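Local coordinates for protein carbohydrate binding module (Escherichia coli, PDB 2XFD) that binds carbohydrate through a calcium ion, here holding cellobiose, and probably recognises xylan and related plant cell-wall glycans, at residues R60-D65 with E98-C102; T46-A52 with Y105-V111; S4-R10 with A35-A41. All blocks are in the same frame, centred on the assembly; numbering follows the deposited sequence.

Contact 1: residues R60-D65 with E98-C102; sequences RDVQVD and EWLHC. With CA (calcium ion), chain C; CA (calcium ion), chain D; BGC (beta-D-glucopyranose), chain B; BGC (beta-D-glucopyranose), chain E.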
loop_
_atom_site.group_PDB
_atom_site.type_symbol
_atom_site.label_atom_id
_atom_site.label_comp_id
_atom_site.label_asym_id
_atom_site.label_seq_id
_atom_site.Cartn_x
_atom_site.Cartn_y
_atom_site.Cartn_z
ATOM N N ARG A 60 7.385 -5.220 -12.388
ATOM C CA ARG A 60 7.182 -4.622 -11.076
ATOM C C ARG A 60 5.716 -4.715 -10.624
ATOM O O ARG A 60 4.812 -4.333 -11.373
ATOM C CB ARG A 60 7.521 -3.161 -11.102
ATOM C CG ARG A 60 8.963 -2.803 -11.443
ATOM C CD ARG A 60 9.188 -1.328 -11.364
ATOM N NE ARG A 60 10.525 -0.962 -11.825
ATOM C CZ ARG A 60 10.930 0.243 -12.143
ATOM N NH1 ARG A 60 10.120 1.267 -12.129
ATOM N NH2 ARG A 60 12.177 0.404 -12.553
ATOM N N ASP A 61 5.517 -5.227 -9.415
ATOM C CA ASP A 61 4.213 -5.350 -8.759
ATOM C C ASP A 61 4.469 -5.309 -7.246
ATOM O O ASP A 61 5.568 -5.651 -6.793
ATOM C CB ASP A 61 3.542 -6.713 -9.098
ATOM C CG ASP A 61 3.173 -6.882 -10.533
ATOM O OD1 ASP A 61 3.496 -7.984 -11.075
ATOM O OD2 ASP A 61 2.532 -5.991 -11.100
ATOM N N VAL A 62 3.440 -4.928 -6.479
ATOM C CA VAL A 62 3.552 -4.826 -5.018
ATOM C C VAL A 62 2.527 -5.724 -4.355
ATOM O O VAL A 62 1.357 -5.787 -4.778
ATOM C CB VAL A 62 3.368 -3.380 -4.588
ATOM C CG1 VAL A 62 3.249 -3.255 -3.069
ATOM C CG2 VAL A 62 4.530 -2.501 -5.121
ATOM N N GLN A 63 2.944 -6.396 -3.294
ATOM C CA GLN A 63 2.048 -7.164 -2.413
ATOM C C GLN A 63 2.149 -6.509 -1.024
ATOM O O GLN A 63 3.206 -6.532 -0.417
ATOM C CB GLN A 63 2.404 -8.630 -2.383
ATOM C CG GLN A 63 1.409 -9.489 -1.637
ATOM C CD GLN A 63 1.844 -10.914 -1.419
ATOM O OE1 GLN A 63 2.970 -11.313 -1.683
ATOM N NE2 GLN A 63 0.956 -11.709 -0.987
ATOM N N VAL A 64 1.028 -5.976 -0.542
ATOM C CA VAL A 64 0.916 -5.395 0.798
ATOM C C VAL A 64 0.195 -6.376 1.662
ATOM O O VAL A 64 -0.939 -6.724 1.411
ATOM C CB VAL A 64 0.145 -4.022 0.733
ATOM C CG1 VAL A 64 0.107 -3.431 2.144
ATOM C CG2 VAL A 64 0.714 -3.086 -0.261
ATOM N N ASP A 65 0.859 -6.858 2.687
ATOM C CA ASP A 65 0.217 -7.779 3.612
ATOM C C ASP A 65 -0.850 -7.078 4.448
ATOM O O ASP A 65 -2.034 -7.493 4.499
ATOM C CB ASP A 65 1.241 -8.508 4.504
ATOM C CG ASP A 65 0.702 -9.696 5.238
ATOM O OD1 ASP A 65 -0.493 -9.936 5.227
ATOM O OD2 ASP A 65 1.530 -10.414 5.861
ATOM N N GLU A 98 -4.420 -7.844 -1.565
ATOM C CA GLU A 98 -3.085 -7.432 -1.200
ATOM C C GLU A 98 -2.315 -6.795 -2.314
ATOM O O GLU A 98 -1.282 -6.167 -2.083
ATOM C CB GLU A 98 -2.303 -8.624 -0.663
ATOM C CG GLU A 98 -2.846 -9.171 0.630
ATOM C CD GLU A 98 -2.064 -10.322 1.214
ATOM O OE1 GLU A 98 -1.540 -11.134 0.405
ATOM O OE2 GLU A 98 -1.991 -10.462 2.441
ATOM N N TRP A 99 -2.721 -7.008 -3.582
ATOM C CA TRP A 99 -1.866 -6.680 -4.715
ATOM C C TRP A 99 -2.148 -5.294 -5.306
ATOM O O TRP A 99 -3.284 -4.916 -5.512
ATOM C CB TRP A 99 -2.073 -7.743 -5.799
ATOM C CG TRP A 99 -1.426 -9.031 -5.400
ATOM C CD1 TRP A 99 -1.977 -10.043 -4.691
ATOM C CD2 TRP A 99 -0.048 -9.373 -5.568
ATOM N NE1 TRP A 99 -1.077 -11.040 -4.449
ATOM C CE2 TRP A 99 0.136 -10.663 -4.999
ATOM C CE3 TRP A 99 1.056 -8.756 -6.198
ATOM C CZ2 TRP A 99 1.381 -11.316 -5.017
ATOM C CZ3 TRP A 99 2.237 -9.429 -6.205
ATOM C CH2 TRP A 99 2.369 -10.710 -5.620
ATOM N N LEU A 100 -1.053 -4.692 -5.682
ATOM C CA LEU A 100 -1.052 -3.510 -6.547
ATOM C C LEU A 100 -0.238 -3.887 -7.761
ATOM O O LEU A 100 0.998 -3.918 -7.743
ATOM C CB LEU A 100 -0.478 -2.289 -5.852
ATOM C CG LEU A 100 -1.287 -1.767 -4.661
ATOM C CD1 LEU A 100 -0.476 -0.837 -3.797
ATOM C CD2 LEU A 100 -2.592 -1.126 -5.172
ATOM N N HIS A 101 -0.926 -4.190 -8.859
ATOM C CA HIS A 101 -0.275 -4.533 -10.158
ATOM C C HIS A 101 0.002 -3.296 -10.956
ATOM O O HIS A 101 1.036 -3.164 -11.646
ATOM C CB HIS A 101 -1.148 -5.500 -10.927
ATOM C CG HIS A 101 -1.406 -6.775 -10.215
ATOM N ND1 HIS A 101 -0.518 -7.829 -10.033
ATOM C CD2 HIS A 101 -2.559 -7.159 -9.650
ATOM C CE1 HIS A 101 -1.157 -8.813 -9.401
ATOM N NE2 HIS A 101 -2.385 -8.396 -9.146
ATOM N N CYS A 102 -0.937 -2.394 -10.958
ATOM C CA CYS A 102 -0.850 -1.104 -11.641
ATOM C C CYS A 102 -0.491 -0.036 -10.587
ATOM O O CYS A 102 -0.741 -0.236 -9.402
ATOM C CB CYS A 102 -2.187 -0.737 -12.285
ATOM S SG CYS A 102 -2.936 -2.041 -13.237
HETATM CA CA CA C . 2.825 -4.265 -12.657
HETATM CA CA CA D . -2.722 -9.867 4.580
HETATM C C2 BGC B . 0.679 -5.370 -15.049
HETATM C C3 BGC B . 0.511 -3.862 -15.020
HETATM C C4 BGC B . 0.056 -3.314 -16.383
HETATM C C5 BGC B . -1.204 -4.056 -16.789
HETATM C C6 BGC B . -1.859 -3.662 -18.132
HETATM C C1 BGC B . -0.558 -6.039 -15.595
HETATM O O2 BGC B . 1.066 -5.783 -13.721
HETATM O O3 BGC B . 1.781 -3.301 -14.674
HETATM O O4 BGC B . -0.261 -1.949 -16.299
HETATM O O5 BGC B . -0.924 -5.426 -16.822
HETATM O O6 BGC B . -0.906 -3.931 -19.138
HETATM C C2 BGC E . -2.367 -9.771 -17.583
HETATM C C3 BGC E . -1.423 -8.622 -17.353
HETATM C C4 BGC E . -1.408 -8.164 -15.897
HETATM C C5 BGC E . -1.293 -9.350 -15.021
HETATM C C6 BGC E . -1.312 -8.907 -13.601
HETATM C C1 BGC E . -2.047 -10.855 -16.572
HETATM O O1 BGC E . -2.755 -12.063 -16.725
HETATM O O2 BGC E . -2.284 -10.221 -18.922
HETATM O O3 BGC E . -1.760 -7.518 -18.191
HETATM O O4 BGC E . -0.291 -7.441 -15.734
HETATM O O5 BGC E . -2.352 -10.286 -15.313
HETATM O O6 BGC E . -1.251 -10.018 -12.753
HETATM O O HOH W 1 4.315 -5.130 -14.306
HETATM O O HOH W 2 -2.425 -12.031 5.516
#

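Contact 2: residues T46-A52 with Y105-V111; sequences TGEIRVA and YISFGNV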
loop_
_atom_site.group_PDB
_atom_site.type_symbol
_atom_site.label_atom_id
_atom_site.label_comp_id
_atom_site.label_asym_id
_atom_site.label_seq_id
_atom_site.Cartn_x
_atom_site.Cartn_y
_atom_site.Cartn_z
ATOM N N THR A 46 -4.391 12.819 10.448
ATOM C CA THR A 46 -5.451 11.925 10.923
ATOM C C THR A 46 -6.385 11.401 9.874
ATOM O O THR A 46 -7.292 10.660 10.163
ATOM C CB THR A 46 -6.294 12.653 12.000
ATOM O OG1 THR A 46 -6.900 13.803 11.396
ATOM C CG2 THR A 46 -5.505 13.128 13.168
ATOM N N GLY A 47 -6.200 11.816 8.641
ATOM C CA GLY A 47 -7.109 11.511 7.545
ATOM C C GLY A 47 -6.914 10.119 6.938
ATOM O O GLY A 47 -6.407 9.175 7.583
ATOM N N GLU A 48 -7.396 9.936 5.713
ATOM C CA GLU A 48 -7.477 8.650 5.066
ATOM C C GLU A 48 -6.096 8.151 4.765
ATOM O O GLU A 48 -5.298 8.799 4.097
ATOM C CB GLU A 48 -8.216 8.746 3.775
ATOM C CG GLU A 48 -8.408 7.449 3.048
ATOM C CD GLU A 48 -8.963 7.568 1.653
ATOM O OE1 GLU A 48 -8.842 6.596 0.899
ATOM O OE2 GLU A 48 -9.510 8.615 1.293
ATOM N N ILE A 49 -5.786 6.928 5.179
ATOM C CA ILE A 49 -4.510 6.286 4.929
ATOM C C ILE A 49 -4.575 5.535 3.612
ATOM O O ILE A 49 -5.476 4.751 3.359
ATOM C CB ILE A 49 -4.141 5.272 6.046
ATOM C CG1 ILE A 49 -4.067 5.971 7.412
ATOM C CG2 ILE A 49 -2.877 4.564 5.715
ATOM C CD1 ILE A 49 -4.084 4.943 8.550
ATOM N N ARG A 50 -3.567 5.758 2.749
ATOM C CA ARG A 50 -3.372 4.974 1.542
ATOM C C ARG A 50 -1.949 4.476 1.474
ATOM O O ARG A 50 -1.003 5.137 1.914
ATOM C CB ARG A 50 -3.675 5.831 0.314
ATOM C CG ARG A 50 -5.105 6.302 0.226
ATOM C CD ARG A 50 -5.319 7.260 -0.908
ATOM N NE ARG A 50 -6.709 7.656 -0.893
ATOM C CZ ARG A 50 -7.211 8.597 -1.698
ATOM N NH1 ARG A 50 -8.471 8.975 -1.539
ATOM N NH2 ARG A 50 -6.476 9.124 -2.637
ATOM N N VAL A 51 -1.772 3.279 0.908
ATOM C CA VAL A 51 -0.470 2.789 0.486
ATOM C C VAL A 51 -0.520 2.721 -1.021
ATOM O O VAL A 51 -1.340 2.014 -1.600
ATOM C CB VAL A 51 -0.121 1.438 1.071
ATOM C CG1 VAL A 51 1.178 0.939 0.516
ATOM C CG2 VAL A 51 -0.090 1.511 2.585
ATOM N N ALA A 52 0.327 3.545 -1.667
ATOM C CA ALA A 52 0.308 3.726 -3.112
ATOM C C ALA A 52 1.548 3.196 -3.744
ATOM O O ALA A 52 2.665 3.464 -3.313
ATOM C CB ALA A 52 0.205 5.201 -3.465
ATOM N N TYR A 105 -3.549 2.528 -5.358
ATOM C CA TYR A 105 -3.427 2.485 -3.911
ATOM C C TYR A 105 -4.456 1.566 -3.281
ATOM O O TYR A 105 -5.491 1.290 -3.852
ATOM C CB TYR A 105 -3.533 3.903 -3.303
ATOM C CG TYR A 105 -4.874 4.578 -3.515
ATOM C CD1 TYR A 105 -5.091 5.474 -4.531
ATOM C CD2 TYR A 105 -5.951 4.277 -2.743
ATOM C CE1 TYR A 105 -6.369 6.086 -4.719
ATOM C CE2 TYR A 105 -7.173 4.881 -2.934
ATOM C CZ TYR A 105 -7.363 5.748 -3.882
ATOM O OH TYR A 105 -8.591 6.371 -4.035
ATOM N N ILE A 106 -4.159 1.174 -2.069
ATOM C CA ILE A 106 -5.096 0.536 -1.139
ATOM C C ILE A 106 -5.445 1.548 -0.092
ATOM O O ILE A 106 -4.539 2.154 0.513
ATOM C CB ILE A 106 -4.535 -0.747 -0.519
ATOM C CG1 ILE A 106 -4.048 -1.700 -1.594
ATOM C CG2 ILE A 106 -5.584 -1.367 0.362
ATOM C CD1 ILE A 106 -3.266 -2.870 -1.115
ATOM N N SER A 107 -6.732 1.762 0.169
ATOM C CA SER A 107 -7.182 2.647 1.227
ATOM C C SER A 107 -7.493 1.864 2.465
ATOM O O SER A 107 -8.189 0.879 2.445
ATOM C CB SER A 107 -8.451 3.366 0.825
ATOM O OG SER A 107 -8.961 4.139 1.879
ATOM N N PHE A 108 -6.953 2.332 3.610
ATOM C CA PHE A 108 -7.102 1.663 4.900
ATOM C C PHE A 108 -7.981 2.455 5.873
ATOM O O PHE A 108 -8.039 2.165 7.049
ATOM C CB PHE A 108 -5.745 1.388 5.550
ATOM C CG PHE A 108 -4.932 0.380 4.776
ATOM C CD1 PHE A 108 -4.142 0.739 3.718
ATOM C CD2 PHE A 108 -4.934 -0.941 5.139
ATOM C CE1 PHE A 108 -3.413 -0.190 3.028
ATOM C CE2 PHE A 108 -4.192 -1.875 4.488
ATOM C CZ PHE A 108 -3.422 -1.522 3.412
ATOM N N GLY A 109 -8.724 3.410 5.364
ATOM C CA GLY A 109 -9.600 4.226 6.228
ATOM C C GLY A 109 -8.788 5.271 6.971
ATOM O O GLY A 109 -7.600 5.432 6.813
ATOM N N ASN A 110 -9.490 6.044 7.798
ATOM C CA ASN A 110 -8.843 7.103 8.545
ATOM C C ASN A 110 -7.929 6.593 9.663
ATOM O O ASN A 110 -8.077 5.474 10.143
ATOM C CB ASN A 110 -9.917 8.004 9.212
ATOM C CG ASN A 110 -10.737 8.778 8.185
ATOM O OD1 ASN A 110 -11.859 9.207 8.562
ATOM N ND2 ASN A 110 -10.274 9.009 7.030
ATOM N N VAL A 111 -6.962 7.419 9.978
ATOM C CA VAL A 111 -6.069 7.054 11.062
ATOM C C VAL A 111 -6.800 6.719 12.301
ATOM O O VAL A 111 -6.642 5.715 12.978
ATOM C CB VAL A 111 -4.963 8.164 11.330
ATOM C CG1 VAL A 111 -4.108 7.854 12.564
ATOM C CG2 VAL A 111 -4.142 8.421 10.132
HETATM O O HOH W 3 -10.362 6.038 -1.297
#

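Contact 3: residues S4-R10 with A35-A41; sequences SITVRAR and AMQDYTA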
loop_
_atom_site.group_PDB
_atom_site.type_symbol
_atom_site.label_atom_id
_atom_site.label_comp_id
_atom_site.label_asym_id
_atom_site.label_seq_id
_atom_site.Cartn_x
_atom_site.Cartn_y
_atom_site.Cartn_z
ATOM N N SER A 4 1.482 6.226 14.810
ATOM C CA SER A 4 2.494 5.323 14.268
ATOM C C SER A 4 1.846 4.382 13.285
ATOM O O SER A 4 0.822 3.776 13.591
ATOM C CB SER A 4 3.160 4.539 15.426
ATOM O OG SER A 4 4.227 3.777 14.904
ATOM N N ILE A 5 2.447 4.266 12.113
ATOM C CA ILE A 5 1.946 3.387 11.080
ATOM C C ILE A 5 3.066 2.521 10.566
ATOM O O ILE A 5 4.141 3.018 10.164
ATOM C CB ILE A 5 1.309 4.183 9.879
ATOM C CG1 ILE A 5 0.196 5.044 10.398
ATOM C CG2 ILE A 5 0.843 3.197 8.827
ATOM C CD1 ILE A 5 -0.346 6.054 9.355
ATOM N N THR A 6 2.868 1.215 10.561
ATOM C CA THR A 6 3.794 0.247 9.990
ATOM C C THR A 6 3.155 -0.390 8.742
ATOM O O THR A 6 2.002 -0.813 8.827
ATOM C CB THR A 6 4.201 -0.819 10.960
ATOM O OG1 THR A 6 4.874 -0.228 12.054
ATOM C CG2 THR A 6 5.054 -1.907 10.383
ATOM N N VAL A 7 3.855 -0.406 7.621
ATOM C CA VAL A 7 3.443 -1.054 6.416
ATOM C C VAL A 7 4.253 -2.343 6.271
ATOM O O VAL A 7 5.475 -2.295 6.314
ATOM C CB VAL A 7 3.642 -0.138 5.211
ATOM C CG1 VAL A 7 3.251 -0.830 3.900
ATOM C CG2 VAL A 7 2.902 1.153 5.399
ATOM N N ARG A 8 3.586 -3.485 6.062
ATOM C CA ARG A 8 4.271 -4.739 5.763
ATOM C C ARG A 8 4.016 -5.048 4.280
ATOM O O ARG A 8 2.877 -5.267 3.884
ATOM C CB ARG A 8 3.752 -5.864 6.652
ATOM C CG ARG A 8 4.546 -7.140 6.381
ATOM C CD ARG A 8 4.720 -8.032 7.446
ATOM N NE ARG A 8 5.630 -9.111 7.258
ATOM C CZ ARG A 8 6.904 -9.227 7.671
ATOM N NH1 ARG A 8 7.501 -10.393 7.486
ATOM N NH2 ARG A 8 7.576 -8.225 8.194
ATOM N N ALA A 9 5.070 -5.034 3.460
ATOM C CA ALA A 9 4.923 -5.145 2.028
ATOM C C ALA A 9 6.182 -5.664 1.384
ATOM O O ALA A 9 7.268 -5.645 1.994
ATOM C CB ALA A 9 4.545 -3.819 1.446
ATOM N N ARG A 10 6.031 -6.062 0.125
ATOM C CA ARG A 10 7.130 -6.488 -0.728
ATOM C C ARG A 10 6.857 -6.077 -2.151
ATOM O O ARG A 10 5.700 -5.853 -2.535
ATOM C CB ARG A 10 7.342 -8.022 -0.685
ATOM C CG ARG A 10 6.311 -8.818 -1.437
ATOM C CD ARG A 10 6.541 -10.293 -1.411
ATOM N NE ARG A 10 5.713 -11.045 -2.340
ATOM C CZ ARG A 10 6.099 -11.426 -3.570
ATOM N NH1 ARG A 10 5.333 -12.245 -4.247
ATOM N NH2 ARG A 10 7.228 -10.981 -4.092
ATOM N N ALA A 35 11.013 -9.561 -0.390
ATOM C CA ALA A 35 10.441 -10.273 0.739
ATOM C C ALA A 35 9.670 -9.283 1.577
ATOM O O ALA A 35 10.007 -8.129 1.710
ATOM C CB ALA A 35 11.469 -10.993 1.583
ATOM N N MET A 36 8.639 -9.807 2.268
ATOM C CA MET A 36 7.888 -8.957 3.198
ATOM C C MET A 36 8.775 -8.394 4.223
ATOM O O MET A 36 9.554 -9.119 4.886
ATOM C CB MET A 36 6.754 -9.767 3.868
ATOM C CG MET A 36 5.616 -10.172 2.953
ATOM S SD MET A 36 4.710 -8.734 2.403
ATOM C CE MET A 36 3.507 -9.515 1.385
ATOM N N GLN A 37 8.668 -7.089 4.470
ATOM C CA GLN A 37 9.406 -6.389 5.494
ATOM C C GLN A 37 8.509 -5.297 6.058
ATOM O O GLN A 37 7.538 -4.891 5.424
ATOM C CB GLN A 37 10.735 -5.773 5.041
ATOM C CG GLN A 37 11.721 -6.786 4.478
ATOM C CD GLN A 37 12.305 -7.792 5.405
ATOM O OE1 GLN A 37 13.013 -8.715 4.909
ATOM N NE2 GLN A 37 12.094 -7.680 6.645
ATOM N N ASP A 38 8.868 -4.806 7.233
ATOM C CA ASP A 38 8.167 -3.729 7.896
ATOM C C ASP A 38 8.779 -2.388 7.641
ATOM O O ASP A 38 10.029 -2.259 7.660
ATOM C CB ASP A 38 8.198 -3.919 9.404
ATOM C CG ASP A 38 7.402 -5.037 9.892
ATOM O OD1 ASP A 38 6.596 -5.629 9.198
ATOM O OD2 ASP A 38 7.572 -5.325 11.144
ATOM N N TYR A 39 7.979 -1.388 7.408
ATOM C CA TYR A 39 8.374 -0.023 7.144
ATOM C C TYR A 39 7.534 0.864 8.039
ATOM O O TYR A 39 6.302 0.810 7.964
ATOM C CB TYR A 39 8.105 0.320 5.658
ATOM C CG TYR A 39 8.858 -0.571 4.688
ATOM C CD1 TYR A 39 10.102 -0.229 4.257
ATOM C CD2 TYR A 39 8.354 -1.797 4.295
ATOM C CE1 TYR A 39 10.850 -1.069 3.419
ATOM C CE2 TYR A 39 9.081 -2.621 3.480
ATOM C CZ TYR A 39 10.337 -2.263 3.021
ATOM O OH TYR A 39 11.091 -3.075 2.243
ATOM N N THR A 40 8.146 1.681 8.879
ATOM C CA THR A 40 7.400 2.422 9.918
ATOM C C THR A 40 7.611 3.892 9.771
ATOM O O THR A 40 8.726 4.366 9.551
ATOM C CB THR A 40 7.802 1.934 11.322
ATOM O OG1 THR A 40 7.433 0.555 11.426
ATOM C CG2 THR A 40 7.111 2.678 12.404
ATOM N N ALA A 41 6.540 4.658 9.943
ATOM C CA ALA A 41 6.601 6.107 9.990
ATOM C C ALA A 41 5.624 6.630 11.011
ATOM O O ALA A 41 4.686 5.989 11.402
ATOM C CB ALA A 41 6.311 6.721 8.634
HETATM O O HOH W 4 10.313 -9.624 8.027
HETATM O O HOH W 5 9.978 -5.300 1.272
#

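Contact 1: residues R60-D65 with E98-C102
Residues 60-65 and 98-102 run antiparallel, their end-to-end directions 170° apart, and pair as neighbouring strands in the beta-sandwich of this calcium-dependent carbohydrate-binding module. V62 and L100 form a hydrogen-bonded pair: V62 N donates to L100 O and L100 N returns a nearly straight bond to V62 O at 2.8 Å. Q63 and W99 follow as a non-hydrogen-bonded pair, and V64 N reaches E98 O beyond them. V62 and L100 turn their side chains to the buried face, where CB meets CB. On the other face the Q63 chain, its CG anti to the backbone N (chi1 -173°), passes over the W99 indole, with Q63 CB 3.7 Å from the centroid of the six-membered ring and the amide only 13° from the ring plane. Replacing W99 by an alanine is likely to uncover Q63 CB and CG and open a gap beside the V62 carbonyl. The Q63 amide is held at both ends: Q63 OE1 accepts from R10 NE, and Q63 NE2 donates to E98 OE1 (2.9 Å) from above the carboxylate plane. The other oxygen, E98 OE2, binds a calcium ion at 2.3 Å together with D65 O and D65 OD1; Q75 and E77 complete the protein ligands. At the opposite end of the pairing a second calcium ion takes R60 O, D61 OD2, H101 O and D56, and bridges to the sugar. The chain B glucose meets this ion through two hydroxyls, O2 at 2.6 Å and O3 at 2.5 Å, while O6 of the chain E glucose lies over one face of the H101 ring.

Contact 2: residues T46-A52 with Y105-V111
Y105 opens the second strand by laying its ring flat against R50, guanidinium and ring planes 3° apart. R50 CD sits over the ring centre, 3.6 Å from the Y105 centroid, and R50 CZ is displaced toward the hydroxyl, making an off-centre cation-pi contact. The ring reaches this place because Y105 CG stands between its backbone N and carbonyl carbon (chi1 64°). I106 exchanges two backbone bonds with V51, both 3.0 Å between N and O, and its side chain turns to the buried face. S107 returns to the face of Y105 and R50: S107 OG, anti to its own N, donates to E48 OE1 at 2.6 Å. R50 NE reaches the same oxygen from the opposite face of the carboxylate, while R50 NH1 bonds E48 OE2, so the side-on salt bridge fixes the rotation of the guanidinium stacked on Y105. Between S107 and N110 the register slips by one residue, a beta bulge in this antiparallel pair in the four-stranded sheet of the sandwich. F108 N donates to I49 O at 2.8 Å, and its ring turns inward, F108 CE1 lying 3.8 Å from V51 CG2; I67 of the facing sheet also touches this ring. G109, with a positive phi of 78°, directs its carbonyl to I49 N. N110 faces E48 across the next non-hydrogen-bonded pair. V111 N donates to G47 O at 3.0 Å and more weakly to T46 O, while V111 CG2 packs at 3.7 Å on I49 CG1, the two side chains crossing at about a right angle.

Contact 3: residues S4-R10 with A35-A41
The R8 guanidinium has the backbone of M36 and Q37 over one face, M36 C lying above its centre, and the D38 carboxylate at its edge. R8 NH2 donates to D38 OD1 at 3.0 Å in a salt bridge; the bond lies in the guanidinium plane but comes from above the carboxylate, the two planes being 74° apart. A water accepts from R8 NH1 and donates to M36 O. The Y39 ring has V7 O and A9 O at its edge, while W30 of the facing sheet meets it. Its hydroxyl lies 2.7 Å (Y39 OH to water) from a second water, which is also within reach of A9 O and A35 O. T6 OG1 and T40 OG1 share a 2.7 Å hydrogen bond on the face that carries R8 and D38. M36, bent at chi2 (-67°), brings SD within 3.6 Å of A9 CA and CE alongside R10 CG. Paired backbone bonds join I5 with A41, V7 with Y39 and A9 with Q37; the last pair is longer, 3.2 Å from A9 N to Q37 O. Strand axes 4.4 Å apart at 156° and this alternation of pairs identify a regular, twisted antiparallel ladder in one sheet of the beta-sandwich.

All three contacts are antiparallel strand pairings. Contact 1 lies closest to the chain's centre, about 7 Å between centres against about 9 Å for the others, with no fully exposed touching residue; contact 3, with four, faces solvent most. Contacts 1 and 3 share a sheet, where strands 62-69 and 4-11 are neighbours: D65 N meets R8 O, and M36 CE packs on Q63 O. Contact 2 lies in the facing sheet, and the core joins the layers: I49 packs on I5, V51 on V7, L100 on I106. Contact 1 gives carboxylate and carbonyl oxygens to two calcium ions, one also holding sugar; contacts 2 and 3 use arginine-carboxylate salt bridges, within one strand and across strands respectively.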